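Local coordinates for putative aminooxidase (Propionibacterium acnes, PDB 2BA9), which isomerises polyunsaturated fatty acids, producing conjugated linoleic acid, and carries a bound flavin-adenine dinucleotide, at residues A[127-133]-A[180-186]; A[275-279]-A[372-378]; A[383-388]-A[401-405]. One frame throughout, in Å; residues are numbered along the deposited sequence.

Interaction 1 of 3, residues A[127-133]-A[180-186]; sequences GYDANGH and YVLKYLD. With NA (sodium ion), chain B.
Lys-183 runs extended from CB to CE and turns only at its last bond (chi4 -58°), a shape that carries NZ off helix 178-184 and in among the backbone carbonyls of loop 127-133. There the ammonium group donates two hydrogen bonds. One, of 2.7 Å, goes from NZ to Ala-130 O, tilted 20° from the carbonyl plane. The other, 2.9 Å from NZ to Tyr-128 O, comes from above the Tyr-128 carbonyl, 52° out of its plane. The methylene before the charge is used as well: Lys-183 CE lies over one face of the His-133 imidazole, 4.0 Å from its centroid, a CH-pi contact. That ring is fixed at both nitrogens, by Tyr-379 at ND1 and by the carbonyl of Ser-404 at NE2. Segment 127-133 opens with a type I turn from Gly-127 to Ala-130; this irregular part of the flavin-containing amine oxidoreductase fold is tied to the end of helix 178-184 largely through its main-chain oxygens. Within the turn, Tyr-128 crosses Leu-182 at about a right angle, CD1 3.5 Å from Leu-182 CB, and its hydroxyl bonds to the backbone N of Phe-187. The sodium ion uses the opposite end of the same lysine, its backbone O at 2.5 Å, together with three waters and Glu-410. One of these waters donates to both Asp-129 O and Asp-186 OD2. A further water bridges the carboxylates of Asp-129 and Asp-186, whose OD2 atoms stand 4.3 Å apart; this water, and perhaps the nearby positive sodium, would ease their repulsion.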
loop_
_atom_site.group_PDB
_atom_site.type_symbol
_atom_site.label_atom_id
_atom_site.label_comp_id
_atom_site.label_asym_id
_atom_site.label_seq_id
_atom_site.Cartn_x
_atom_site.Cartn_y
_atom_site.Cartn_z
ATOM N N GLY A 127 -6.673 20.281 3.797
ATOM C CA GLY A 127 -7.430 19.386 2.921
ATOM C C GLY A 127 -6.588 18.337 2.226
ATOM O O GLY A 127 -7.100 17.303 1.802
ATOM N N TYR A 128 -5.294 18.607 2.103
ATOM C CA TYR A 128 -4.312 17.647 1.577
ATOM C C TYR A 128 -4.502 16.198 2.069
ATOM O O TYR A 128 -4.212 15.236 1.331
ATOM C CB TYR A 128 -2.883 18.114 1.938
ATOM C CG TYR A 128 -2.465 17.777 3.365
ATOM C CD1 TYR A 128 -1.736 16.634 3.630
ATOM C CD2 TYR A 128 -2.811 18.592 4.444
ATOM C CE1 TYR A 128 -1.347 16.311 4.914
ATOM C CE2 TYR A 128 -2.425 18.267 5.753
ATOM C CZ TYR A 128 -1.691 17.123 5.970
ATOM O OH TYR A 128 -1.294 16.761 7.248
ATOM N N ASP A 129 -4.973 16.051 3.310
ATOM C CA ASP A 129 -5.007 14.752 3.981
ATOM C C ASP A 129 -6.281 13.951 3.777
ATOM O O ASP A 129 -6.380 12.838 4.273
ATOM C CB ASP A 129 -4.703 14.893 5.474
ATOM C CG ASP A 129 -5.629 15.858 6.191
ATOM O OD1 ASP A 129 -6.351 16.631 5.532
ATOM O OD2 ASP A 129 -5.608 15.848 7.435
ATOM N N ALA A 130 -7.236 14.496 3.027
ATOM C CA ALA A 130 -8.457 13.764 2.690
ATOM C C ALA A 130 -8.133 12.440 1.935
ATOM O O ALA A 130 -7.191 12.356 1.119
ATOM C CB ALA A 130 -9.407 14.649 1.874
ATOM N N ASN A 131 -8.904 11.406 2.247
ATOM C CA ASN A 131 -8.779 10.130 1.575
ATOM C C ASN A 131 -9.218 10.292 0.116
ATOM O O ASN A 131 -10.153 11.035 -0.183
ATOM C CB ASN A 131 -9.614 9.075 2.313
ATOM C CG ASN A 131 -9.631 7.739 1.615
ATOM O OD1 ASN A 131 -10.564 7.444 0.883
ATOM N ND2 ASN A 131 -8.594 6.922 1.832
ATOM N N GLY A 132 -8.515 9.626 -0.790
ATOM C CA GLY A 132 -8.814 9.730 -2.220
ATOM C C GLY A 132 -8.360 11.064 -2.790
ATOM O O GLY A 132 -7.774 11.879 -2.070
ATOM N N HIS A 133 -8.621 11.269 -4.080
ATOM C CA HIS A 133 -8.143 12.450 -4.807
ATOM C C HIS A 133 -9.266 13.219 -5.523
ATOM O O HIS A 133 -8.998 14.175 -6.266
ATOM C CB HIS A 133 -7.051 12.037 -5.819
ATOM C CG HIS A 133 -5.909 11.276 -5.208
ATOM N ND1 HIS A 133 -4.641 11.804 -5.078
ATOM C CD2 HIS A 133 -5.843 10.023 -4.702
ATOM C CE1 HIS A 133 -3.846 10.913 -4.517
ATOM N NE2 HIS A 133 -4.553 9.825 -4.269
ATOM N N TYR A 180 0.342 11.795 -2.811
ATOM C CA TYR A 180 0.404 10.433 -2.298
ATOM C C TYR A 180 1.088 10.425 -0.933
ATOM O O TYR A 180 0.576 9.834 0.014
ATOM C CB TYR A 180 1.136 9.514 -3.282
ATOM C CG TYR A 180 0.431 9.373 -4.606
ATOM C CD1 TYR A 180 -0.804 8.730 -4.695
ATOM C CD2 TYR A 180 0.995 9.878 -5.770
ATOM C CE1 TYR A 180 -1.463 8.597 -5.908
ATOM C CE2 TYR A 180 0.352 9.744 -6.998
ATOM C CZ TYR A 180 -0.882 9.109 -7.066
ATOM O OH TYR A 180 -1.520 8.980 -8.299
ATOM N N VAL A 181 2.217 11.118 -0.829
ATOM C CA VAL A 181 3.051 11.051 0.378
ATOM C C VAL A 181 2.253 11.519 1.585
ATOM O O VAL A 181 2.216 10.832 2.612
ATOM C CB VAL A 181 4.336 11.917 0.257
ATOM C CG1 VAL A 181 5.165 11.873 1.586
ATOM C CG2 VAL A 181 5.178 11.482 -0.987
ATOM N N LEU A 182 1.602 12.676 1.419
ATOM C CA LEU A 182 0.968 13.394 2.514
ATOM C C LEU A 182 -0.441 12.883 2.879
ATOM O O LEU A 182 -0.956 13.199 3.960
ATOM C CB LEU A 182 0.991 14.897 2.219
ATOM C CG LEU A 182 2.421 15.475 2.256
ATOM C CD1 LEU A 182 2.518 16.847 1.597
ATOM C CD2 LEU A 182 2.925 15.532 3.709
ATOM N N LYS A 183 -1.039 12.080 1.998
ATOM C CA LYS A 183 -2.275 11.344 2.305
ATOM C C LYS A 183 -1.999 10.108 3.167
ATOM O O LYS A 183 -2.827 9.743 4.002
ATOM C CB LYS A 183 -3.042 10.967 1.021
ATOM C CG LYS A 183 -3.755 12.166 0.397
ATOM C CD LYS A 183 -4.539 11.834 -0.870
ATOM C CE LYS A 183 -5.032 13.105 -1.536
ATOM N NZ LYS A 183 -5.903 13.955 -0.643
ATOM N N TYR A 184 -0.849 9.471 2.964
ATOM C CA TYR A 184 -0.339 8.425 3.859
ATOM C C TYR A 184 0.341 9.048 5.077
ATOM O O TYR A 184 -0.189 8.999 6.205
ATOM C CB TYR A 184 0.614 7.501 3.078
ATOM C CG TYR A 184 1.600 6.670 3.884
ATOM C CD1 TYR A 184 1.285 6.188 5.155
ATOM C CD2 TYR A 184 2.845 6.341 3.350
ATOM C CE1 TYR A 184 2.187 5.454 5.874
ATOM C CE2 TYR A 184 3.751 5.583 4.058
ATOM C CZ TYR A 184 3.419 5.134 5.319
ATOM O OH TYR A 184 4.306 4.379 6.052
ATOM N N LEU A 185 1.497 9.657 4.860
ATOM C CA LEU A 185 2.213 10.325 5.945
ATOM C C LEU A 185 1.714 11.749 6.098
ATOM O O LEU A 185 2.422 12.715 5.811
ATOM C CB LEU A 185 3.722 10.283 5.725
ATOM C CG LEU A 185 4.385 8.907 5.879
ATOM C CD1 LEU A 185 5.780 8.937 5.286
ATOM C CD2 LEU A 185 4.447 8.466 7.332
ATOM N N ASP A 186 0.475 11.882 6.550
ATOM C CA ASP A 186 -0.017 13.181 6.961
ATOM C C ASP A 186 0.688 13.514 8.267
ATOM O O ASP A 186 1.385 12.657 8.842
ATOM C CB ASP A 186 -1.550 13.244 7.066
ATOM C CG ASP A 186 -2.145 12.253 8.053
ATOM O OD1 ASP A 186 -1.430 11.444 8.670
ATOM O OD2 ASP A 186 -3.389 12.277 8.184
HETATM NA NA NA B . -4.833 9.484 5.484
HETATM O O HOH W 1 -4.423 11.507 5.989
HETATM O O HOH W 2 -4.160 14.545 9.116
HETATM O O HOH W 3 -6.141 10.090 3.551
HETATM O O HOH W 4 -2.970 8.878 6.763
#

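Interaction 2 of 3, residues A[275-279]-A[372-378]; sequences KIIHQ and PHVSSED
Lys-275 opens the contact by passing its aliphatic chain obliquely across the carboxylate of Asp-378, with CB 3.6 Å from Asp-378 OD2. The charged ends do not pair directly: a water accepts from Lys-275 NZ and donates to Asp-378 OD1. A second water ties the backbones to the same carboxylate, giving protons to Lys-275 O and Asp-378 OD2 and taking one from Ser-375 N. Ser-375 is itself the N-cap of helix 376-380, its OG accepting from Asp-378 N at 3.2 Å. At Ile-276 the side chain lies beside Pro-372, pointing the same way, with CG2 3.9 Å from Pro-372 CB. Ile-277 then forms an antiparallel, hydrogen-bonded pair with His-373. Its N reaches His-373 O at 2.8 Å, and His-373 N returns a bond of 2.9 Å to Ile-277 O, both nearly along the C=O axis. The same carbonyl of Ile-277 receives a CA-H...O contact from Pro-372. Ile-277 CG1, set between backbone N and carbonyl carbon (chi1 46°), is thereby brought over a face of the His-373 imidazole, 4.0 Å from the centroid in a CH-pi contact. Past His-278, Gln-279 bends back at chi2 (-68°) and places OE1 at the edge of that ring, 3.6 Å from His-373 CE1; OE1 also bonds to Asn-332, while His-373 ND1 is held by Phe-371 O. The pair joins the start of strand 277-288 to the end of strand 359-373, an outermost strand of the mixed sheet, with helix 383-389 packed against Lys-275, Ile-276 and Val-374.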
loop_
_atom_site.group_PDB
_atom_site.type_symbol
_atom_site.label_atom_id
_atom_site.label_comp_id
_atom_site.label_asym_id
_atom_site.label_seq_id
_atom_site.Cartn_x
_atom_site.Cartn_y
_atom_site.Cartn_z
ATOM N N LYS A 275 -1.798 4.804 -18.235
ATOM C CA LYS A 275 -0.832 5.722 -17.629
ATOM C C LYS A 275 -0.376 5.297 -16.230
ATOM O O LYS A 275 0.560 5.894 -15.672
ATOM C CB LYS A 275 -1.418 7.124 -17.516
ATOM C CG LYS A 275 -1.811 7.778 -18.829
ATOM C CD LYS A 275 -2.605 9.055 -18.558
ATOM C CE LYS A 275 -3.221 9.638 -19.804
ATOM N NZ LYS A 275 -2.207 10.139 -20.742
ATOM N N ILE A 276 -1.059 4.303 -15.663
ATOM C CA ILE A 276 -0.763 3.810 -14.320
ATOM C C ILE A 276 0.640 3.211 -14.317
ATOM O O ILE A 276 0.984 2.428 -15.199
ATOM C CB ILE A 276 -1.762 2.720 -13.856
ATOM C CG1 ILE A 276 -3.190 3.293 -13.749
ATOM C CG2 ILE A 276 -1.345 2.131 -12.497
ATOM C CD1 ILE A 276 -4.258 2.233 -13.557
ATOM N N ILE A 277 1.429 3.601 -13.326
ATOM C CA ILE A 277 2.752 3.022 -13.086
ATOM C C ILE A 277 2.759 2.370 -11.712
ATOM O O ILE A 277 2.038 2.797 -10.805
ATOM C CB ILE A 277 3.887 4.076 -13.231
ATOM C CG1 ILE A 277 3.574 5.383 -12.501
ATOM C CG2 ILE A 277 4.106 4.426 -14.692
ATOM C CD1 ILE A 277 4.722 6.421 -12.576
ATOM N N HIS A 278 3.556 1.314 -11.558
ATOM C CA HIS A 278 3.618 0.601 -10.287
ATOM C C HIS A 278 5.061 0.345 -9.862
ATOM O O HIS A 278 6.012 0.512 -10.652
ATOM C CB HIS A 278 2.817 -0.709 -10.357
ATOM C CG HIS A 278 3.487 -1.799 -11.134
ATOM N ND1 HIS A 278 3.403 -1.895 -12.506
ATOM C CD2 HIS A 278 4.240 -2.850 -10.731
ATOM C CE1 HIS A 278 4.085 -2.949 -12.914
ATOM N NE2 HIS A 278 4.596 -3.553 -11.856
ATOM N N GLN A 279 5.204 -0.028 -8.597
ATOM C CA GLN A 279 6.491 -0.333 -8.010
ATOM C C GLN A 279 6.698 -1.834 -7.978
ATOM O O GLN A 279 5.777 -2.610 -7.697
ATOM C CB GLN A 279 6.592 0.229 -6.588
ATOM C CG GLN A 279 6.345 1.714 -6.501
ATOM C CD GLN A 279 7.439 2.514 -7.155
ATOM O OE1 GLN A 279 7.324 2.918 -8.315
ATOM N NE2 GLN A 279 8.512 2.760 -6.415
ATOM N N PRO A 372 0.312 1.317 -7.112
ATOM C CA PRO A 372 -0.067 1.926 -8.379
ATOM C C PRO A 372 -0.295 3.413 -8.180
ATOM O O PRO A 372 -0.912 3.831 -7.197
ATOM C CB PRO A 372 -1.388 1.229 -8.739
ATOM C CG PRO A 372 -1.932 0.745 -7.403
ATOM C CD PRO A 372 -0.699 0.356 -6.633
ATOM N N HIS A 373 0.208 4.203 -9.110
ATOM C CA HIS A 373 0.045 5.641 -9.060
ATOM C C HIS A 373 0.284 6.228 -10.454
ATOM O O HIS A 373 0.590 5.493 -11.399
ATOM C CB HIS A 373 0.995 6.247 -8.028
ATOM C CG HIS A 373 2.443 6.057 -8.336
ATOM N ND1 HIS A 373 3.100 4.857 -8.134
ATOM C CD2 HIS A 373 3.378 6.925 -8.782
ATOM C CE1 HIS A 373 4.371 4.993 -8.462
ATOM N NE2 HIS A 373 4.568 6.236 -8.861
ATOM N N VAL A 374 0.143 7.544 -10.567
ATOM C CA VAL A 374 0.459 8.246 -11.822
ATOM C C VAL A 374 1.545 9.303 -11.580
ATOM O O VAL A 374 1.863 9.647 -10.431
ATOM C CB VAL A 374 -0.790 8.842 -12.522
ATOM C CG1 VAL A 374 -1.751 7.715 -12.947
ATOM C CG2 VAL A 374 -1.502 9.883 -11.635
ATOM N N SER A 375 2.134 9.766 -12.679
ATOM C CA SER A 375 3.243 10.690 -12.639
ATOM C C SER A 375 2.739 12.069 -12.255
ATOM O O SER A 375 1.536 12.371 -12.371
ATOM C CB SER A 375 3.935 10.753 -14.010
ATOM O OG SER A 375 3.026 11.206 -15.010
ATOM N N SER A 376 3.660 12.912 -11.804
ATOM C CA SER A 376 3.318 14.293 -11.492
ATOM C C SER A 376 2.616 14.990 -12.673
ATOM O O SER A 376 1.579 15.634 -12.494
ATOM C CB SER A 376 4.567 15.067 -11.072
ATOM O OG SER A 376 4.231 16.402 -10.725
ATOM N N GLU A 377 3.165 14.826 -13.874
ATOM C CA GLU A 377 2.566 15.384 -15.099
ATOM C C GLU A 377 1.127 14.896 -15.351
ATOM O O GLU A 377 0.215 15.681 -15.636
ATOM C CB GLU A 377 3.426 15.005 -16.310
ATOM C CG GLU A 377 2.833 15.430 -17.645
ATOM C CD GLU A 377 3.679 15.003 -18.826
ATOM O OE1 GLU A 377 4.088 15.901 -19.594
ATOM O OE2 GLU A 377 3.934 13.777 -18.972
ATOM N N ASP A 378 0.951 13.581 -15.275
ATOM C CA ASP A 378 -0.351 12.966 -15.462
ATOM C C ASP A 378 -1.299 13.406 -14.329
ATOM O O ASP A 378 -2.448 13.725 -14.572
ATOM C CB ASP A 378 -0.210 11.438 -15.572
ATOM C CG ASP A 378 0.429 10.992 -16.896
ATOM O OD1 ASP A 378 0.485 11.793 -17.861
ATOM O OD2 ASP A 378 0.870 9.824 -16.988
HETATM O O HOH W 5 1.801 8.313 -15.127
HETATM O O HOH W 6 -2.359 12.586 -19.044
#

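Interaction 3 of 3, residues A[383-388]-A[401-405]; sequences WYEKVE and EIMSF. With FAD (flavin-adenine dinucleotide), chain D.
Tyr-384 and Met-403 slide past each other in opposite directions, and the tyrosine ends at the backbone of the neighbouring residue. Its OH donates a 2.7 Å hydrogen bond to Ile-402 O, meeting the carbonyl nearly end-on (C=O...OH angle 171°), with that oxygen lying in the plane of the ring at its edge. Met-403, bent at both chi2 (-47°) and chi3 (-59°), curls toward helix 383-389 and packs against three of its side chains. SD rests 3.7 Å from Val-387 CG1; CE sits at the edge of the Tyr-384 ring, 4.0 Å from its CD1, and 3.5 Å from Glu-388 CD. Ile-402 meets the indole of Trp-383 at about a right angle, its CG1 3.8 Å from CH2. A water completes this first shell, donating to both Glu-388 OE2 and Met-403 O and so bridging the helix's carboxylate and the loop's backbone.

The next shell sets these groups in place. Tyr-384 OH also bonds to the hydroxyl of Tyr-180, and its ring stacks with His-133. Within the helix, Trp-383 CE3 lies over the centre of the Tyr-384 ring, while Trp-383 NE1 bonds to Tyr-272 O. Glu-388 is held by Tyr-414 and Gln-391. On the far side of the short 3-10 segment 401-403, Glu-401 accepts a 2.6 Å hydrogen bond at OE2 from O3' of the flavin's ribityl chain, and its OE1 forms a salt bridge with Lys-45. This segment thus lies between the cofactor and helix 383-389, in the connection from strand 396-398, an outermost strand of the parallel sheet, to helix 408-423, whose Tyr-414 packs against Met-403.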
loop_
_atom_site.group_PDB
_atom_site.type_symbol
_atom_site.label_atom_id
_atom_site.label_comp_id
_atom_site.label_asym_id
_atom_site.label_seq_id
_atom_site.Cartn_x
_atom_site.Cartn_y
_atom_site.Cartn_z
ATOM N N TRP A 383 -5.626 13.570 -14.153
ATOM C CA TRP A 383 -5.928 12.125 -14.136
ATOM C C TRP A 383 -7.158 11.753 -13.308
ATOM O O TRP A 383 -8.054 11.117 -13.819
ATOM C CB TRP A 383 -4.719 11.299 -13.657
ATOM C CG TRP A 383 -4.760 9.853 -14.096
ATOM C CD1 TRP A 383 -4.209 9.321 -15.240
ATOM C CD2 TRP A 383 -5.364 8.755 -13.396
ATOM N NE1 TRP A 383 -4.447 7.963 -15.292
ATOM C CE2 TRP A 383 -5.154 7.593 -14.177
ATOM C CE3 TRP A 383 -6.070 8.643 -12.192
ATOM C CZ2 TRP A 383 -5.628 6.350 -13.795
ATOM C CZ3 TRP A 383 -6.533 7.396 -11.807
ATOM C CH2 TRP A 383 -6.309 6.268 -12.604
ATOM N N TYR A 384 -7.203 12.188 -12.051
ATOM C CA TYR A 384 -8.267 11.790 -11.101
ATOM C C TYR A 384 -9.586 12.563 -11.286
ATOM O O TYR A 384 -10.646 12.097 -10.876
ATOM C CB TYR A 384 -7.773 11.923 -9.646
ATOM C CG TYR A 384 -6.736 10.907 -9.246
ATOM C CD1 TYR A 384 -7.112 9.671 -8.733
ATOM C CD2 TYR A 384 -5.377 11.175 -9.377
ATOM C CE1 TYR A 384 -6.179 8.734 -8.361
ATOM C CE2 TYR A 384 -4.412 10.217 -9.004
ATOM C CZ TYR A 384 -4.829 8.999 -8.497
ATOM O OH TYR A 384 -3.923 8.023 -8.122
ATOM N N GLU A 385 -9.520 13.748 -11.892
ATOM C CA GLU A 385 -10.729 14.449 -12.289
ATOM C C GLU A 385 -11.427 13.600 -13.340
ATOM O O GLU A 385 -12.634 13.386 -13.279
ATOM C CB GLU A 385 -10.409 15.851 -12.835
ATOM C CG GLU A 385 -9.933 16.829 -11.756
ATOM C CD GLU A 385 -9.851 18.256 -12.250
ATOM O OE1 GLU A 385 -10.911 18.820 -12.562
ATOM O OE2 GLU A 385 -8.734 18.821 -12.305
ATOM N N LYS A 386 -10.648 13.087 -14.288
ATOM C CA LYS A 386 -11.184 12.192 -15.304
ATOM C C LYS A 386 -11.703 10.891 -14.685
ATOM O O LYS A 386 -12.873 10.555 -14.838
ATOM C CB LYS A 386 -10.126 11.889 -16.368
ATOM C CG LYS A 386 -10.611 10.958 -17.469
ATOM C CD LYS A 386 -11.636 11.630 -18.404
ATOM C CE LYS A 386 -11.671 10.958 -19.779
ATOM N NZ LYS A 386 -12.324 11.772 -20.861
ATOM N N VAL A 387 -10.846 10.164 -13.973
ATOM C CA VAL A 387 -11.219 8.812 -13.536
ATOM C C VAL A 387 -12.369 8.829 -12.515
ATOM O O VAL A 387 -13.271 7.987 -12.587
ATOM C CB VAL A 387 -10.001 8.002 -13.069
ATOM C CG1 VAL A 387 -10.430 6.639 -12.493
ATOM C CG2 VAL A 387 -9.048 7.811 -14.239
ATOM N N GLU A 388 -12.377 9.813 -11.611
ATOM C CA GLU A 388 -13.492 9.960 -10.668
ATOM C C GLU A 388 -14.765 10.443 -11.360
ATOM O O GLU A 388 -15.870 10.093 -10.937
ATOM C CB GLU A 388 -13.142 10.888 -9.504
ATOM C CG GLU A 388 -12.095 10.327 -8.555
ATOM C CD GLU A 388 -12.636 9.236 -7.635
ATOM O OE1 GLU A 388 -13.666 8.608 -7.967
ATOM O OE2 GLU A 388 -12.032 9.012 -6.572
ATOM N N GLU A 401 -6.046 0.515 -4.587
ATOM C CA GLU A 401 -4.883 1.360 -4.315
ATOM C C GLU A 401 -4.781 2.578 -5.246
ATOM O O GLU A 401 -4.536 3.677 -4.767
ATOM C CB GLU A 401 -3.609 0.542 -4.349
ATOM C CG GLU A 401 -3.485 -0.450 -3.176
ATOM C CD GLU A 401 -2.279 -1.370 -3.304
ATOM O OE1 GLU A 401 -2.028 -1.854 -4.425
ATOM O OE2 GLU A 401 -1.590 -1.614 -2.296
ATOM N N ILE A 402 -5.014 2.390 -6.545
ATOM C CA ILE A 402 -4.863 3.477 -7.523
ATOM C C ILE A 402 -5.700 4.720 -7.187
ATOM O O ILE A 402 -5.234 5.819 -7.425
ATOM C CB ILE A 402 -5.162 3.009 -8.982
ATOM C CG1 ILE A 402 -4.705 4.049 -10.026
ATOM C CG2 ILE A 402 -6.666 2.699 -9.150
ATOM C CD1 ILE A 402 -3.316 4.616 -9.840
ATOM N N MET A 403 -6.882 4.541 -6.585
ATOM C CA MET A 403 -7.823 5.658 -6.309
ATOM C C MET A 403 -7.598 6.382 -4.975
ATOM O O MET A 403 -8.227 7.419 -4.699
ATOM C CB MET A 403 -9.284 5.173 -6.339
ATOM C CG MET A 403 -9.738 4.558 -7.655
ATOM S SD MET A 403 -9.306 5.497 -9.148
ATOM C CE MET A 403 -10.136 7.053 -8.816
ATOM N N SER A 404 -6.713 5.822 -4.159
ATOM C CA SER A 404 -6.435 6.332 -2.825
ATOM C C SER A 404 -4.922 6.315 -2.605
ATOM O O SER A 404 -4.218 7.235 -3.017
ATOM C CB SER A 404 -7.179 5.501 -1.760
ATOM O OG SER A 404 -6.866 4.106 -1.840
ATOM N N PHE A 405 -4.426 5.262 -1.972
ATOM C CA PHE A 405 -3.000 5.107 -1.750
ATOM C C PHE A 405 -2.740 3.648 -1.454
ATOM O O PHE A 405 -3.649 2.937 -1.019
ATOM C CB PHE A 405 -2.541 5.987 -0.587
ATOM C CG PHE A 405 -1.090 5.872 -0.296
ATOM C CD1 PHE A 405 -0.159 6.509 -1.107
ATOM C CD2 PHE A 405 -0.642 5.100 0.770
ATOM C CE1 PHE A 405 1.200 6.389 -0.849
ATOM C CE2 PHE A 405 0.715 4.967 1.026
ATOM C CZ PHE A 405 1.636 5.623 0.225
HETATM P PA FAD D . -4.248 -5.983 -2.706
HETATM O O1A FAD D . -3.848 -6.060 -1.262
HETATM O O2A FAD D . -3.139 -6.121 -3.728
HETATM O O5B FAD D . -5.288 -7.163 -3.009
HETATM C C5B FAD D . -5.832 -7.231 -4.307
HETATM C C4B FAD D . -6.597 -8.526 -4.481
HETATM O O4B FAD D . -7.163 -8.551 -5.776
HETATM C C3B FAD D . -5.693 -9.751 -4.318
HETATM O O3B FAD D . -6.245 -10.631 -3.365
HETATM C C2B FAD D . -5.629 -10.333 -5.710
HETATM O O2B FAD D . -5.376 -11.738 -5.717
HETATM C C1B FAD D . -6.957 -9.838 -6.311
HETATM N N9A FAD D . -6.883 -9.834 -7.783
HETATM C C8A FAD D . -5.933 -9.223 -8.575
HETATM N N7A FAD D . -6.218 -9.486 -9.882
HETATM C C5A FAD D . -7.340 -10.256 -9.930
HETATM C C6A FAD D . -8.072 -10.832 -10.988
HETATM N N6A FAD D . -7.912 -10.336 -12.258
HETATM N N1A FAD D . -9.219 -11.560 -10.689
HETATM C C2A FAD D . -9.612 -11.779 -9.376
HETATM N N3A FAD D . -8.879 -11.211 -8.343
HETATM C C4A FAD D . -7.758 -10.484 -8.608
HETATM N N1 FAD D . -0.060 -1.169 4.218
HETATM C C2 FAD D . -0.198 -0.438 5.380
HETATM O O2 FAD D . -1.270 0.108 5.639
HETATM N N3 FAD D . 0.879 -0.298 6.234
HETATM C C4 FAD D . 2.080 -0.911 5.944
HETATM O O4 FAD D . 3.021 -0.780 6.742
HETATM C C4X FAD D . 2.218 -1.664 4.774
HETATM N N5 FAD D . 3.414 -2.274 4.438
HETATM C C5X FAD D . 3.511 -3.149 3.373
HETATM C C6 FAD D . 4.687 -3.859 3.144
HETATM C C7 FAD D . 4.757 -4.766 2.089
HETATM C C7M FAD D . 6.036 -5.526 1.882
HETATM C C8 FAD D . 3.655 -4.952 1.259
HETATM C C8M FAD D . 3.680 -5.913 0.109
HETATM C C9 FAD D . 2.486 -4.234 1.493
HETATM C C9A FAD D . 2.400 -3.318 2.543
HETATM N N10 FAD D . 1.236 -2.565 2.785
HETATM C C10 FAD D . 1.124 -1.801 3.924
HETATM C "C1'" FAD D . 0.256 -2.296 1.694
HETATM C "C2'" FAD D . -1.029 -3.095 1.870
HETATM O "O2'" FAD D . -0.771 -4.469 2.141
HETATM C "C3'" FAD D . -1.847 -2.929 0.599
HETATM O "O3'" FAD D . -1.958 -1.538 0.287
HETATM C "C4'" FAD D . -3.218 -3.568 0.747
HETATM O "O4'" FAD D . -3.125 -4.987 0.782
HETATM C "C5'" FAD D . -4.098 -3.091 -0.400
HETATM O "O5'" FAD D . -5.253 -3.877 -0.480
HETATM P P FAD D . -6.065 -3.982 -1.879
HETATM O O1P FAD D . -7.237 -4.935 -1.739
HETATM O O2P FAD D . -6.489 -2.608 -2.265
HETATM O O3P FAD D . -5.044 -4.609 -2.948
HETATM O O HOH W 7 -9.734 9.667 -5.888
#

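How the interactions relate
Along the chain the three contacts come in series, each closing before the next opens, yet they gather on neighbouring parts of one flavin-containing amine oxidoreductase fold. Interactions 2 and 3 are closest, centres about 10 Å apart, and helices 376-380 and 383-389 follow directly on each other to join them. Interaction 1 lies about 13 Å from interaction 3 and 16 Å from interaction 2. Tyr-180 of interaction 1 touches both of the others, and its hydroxyl probably also takes a bond from Val-374 N. The loop and helix beside the sodium are thus connected to the edge of the mixed sheet and to the 3-10 segment that reaches the cofactor.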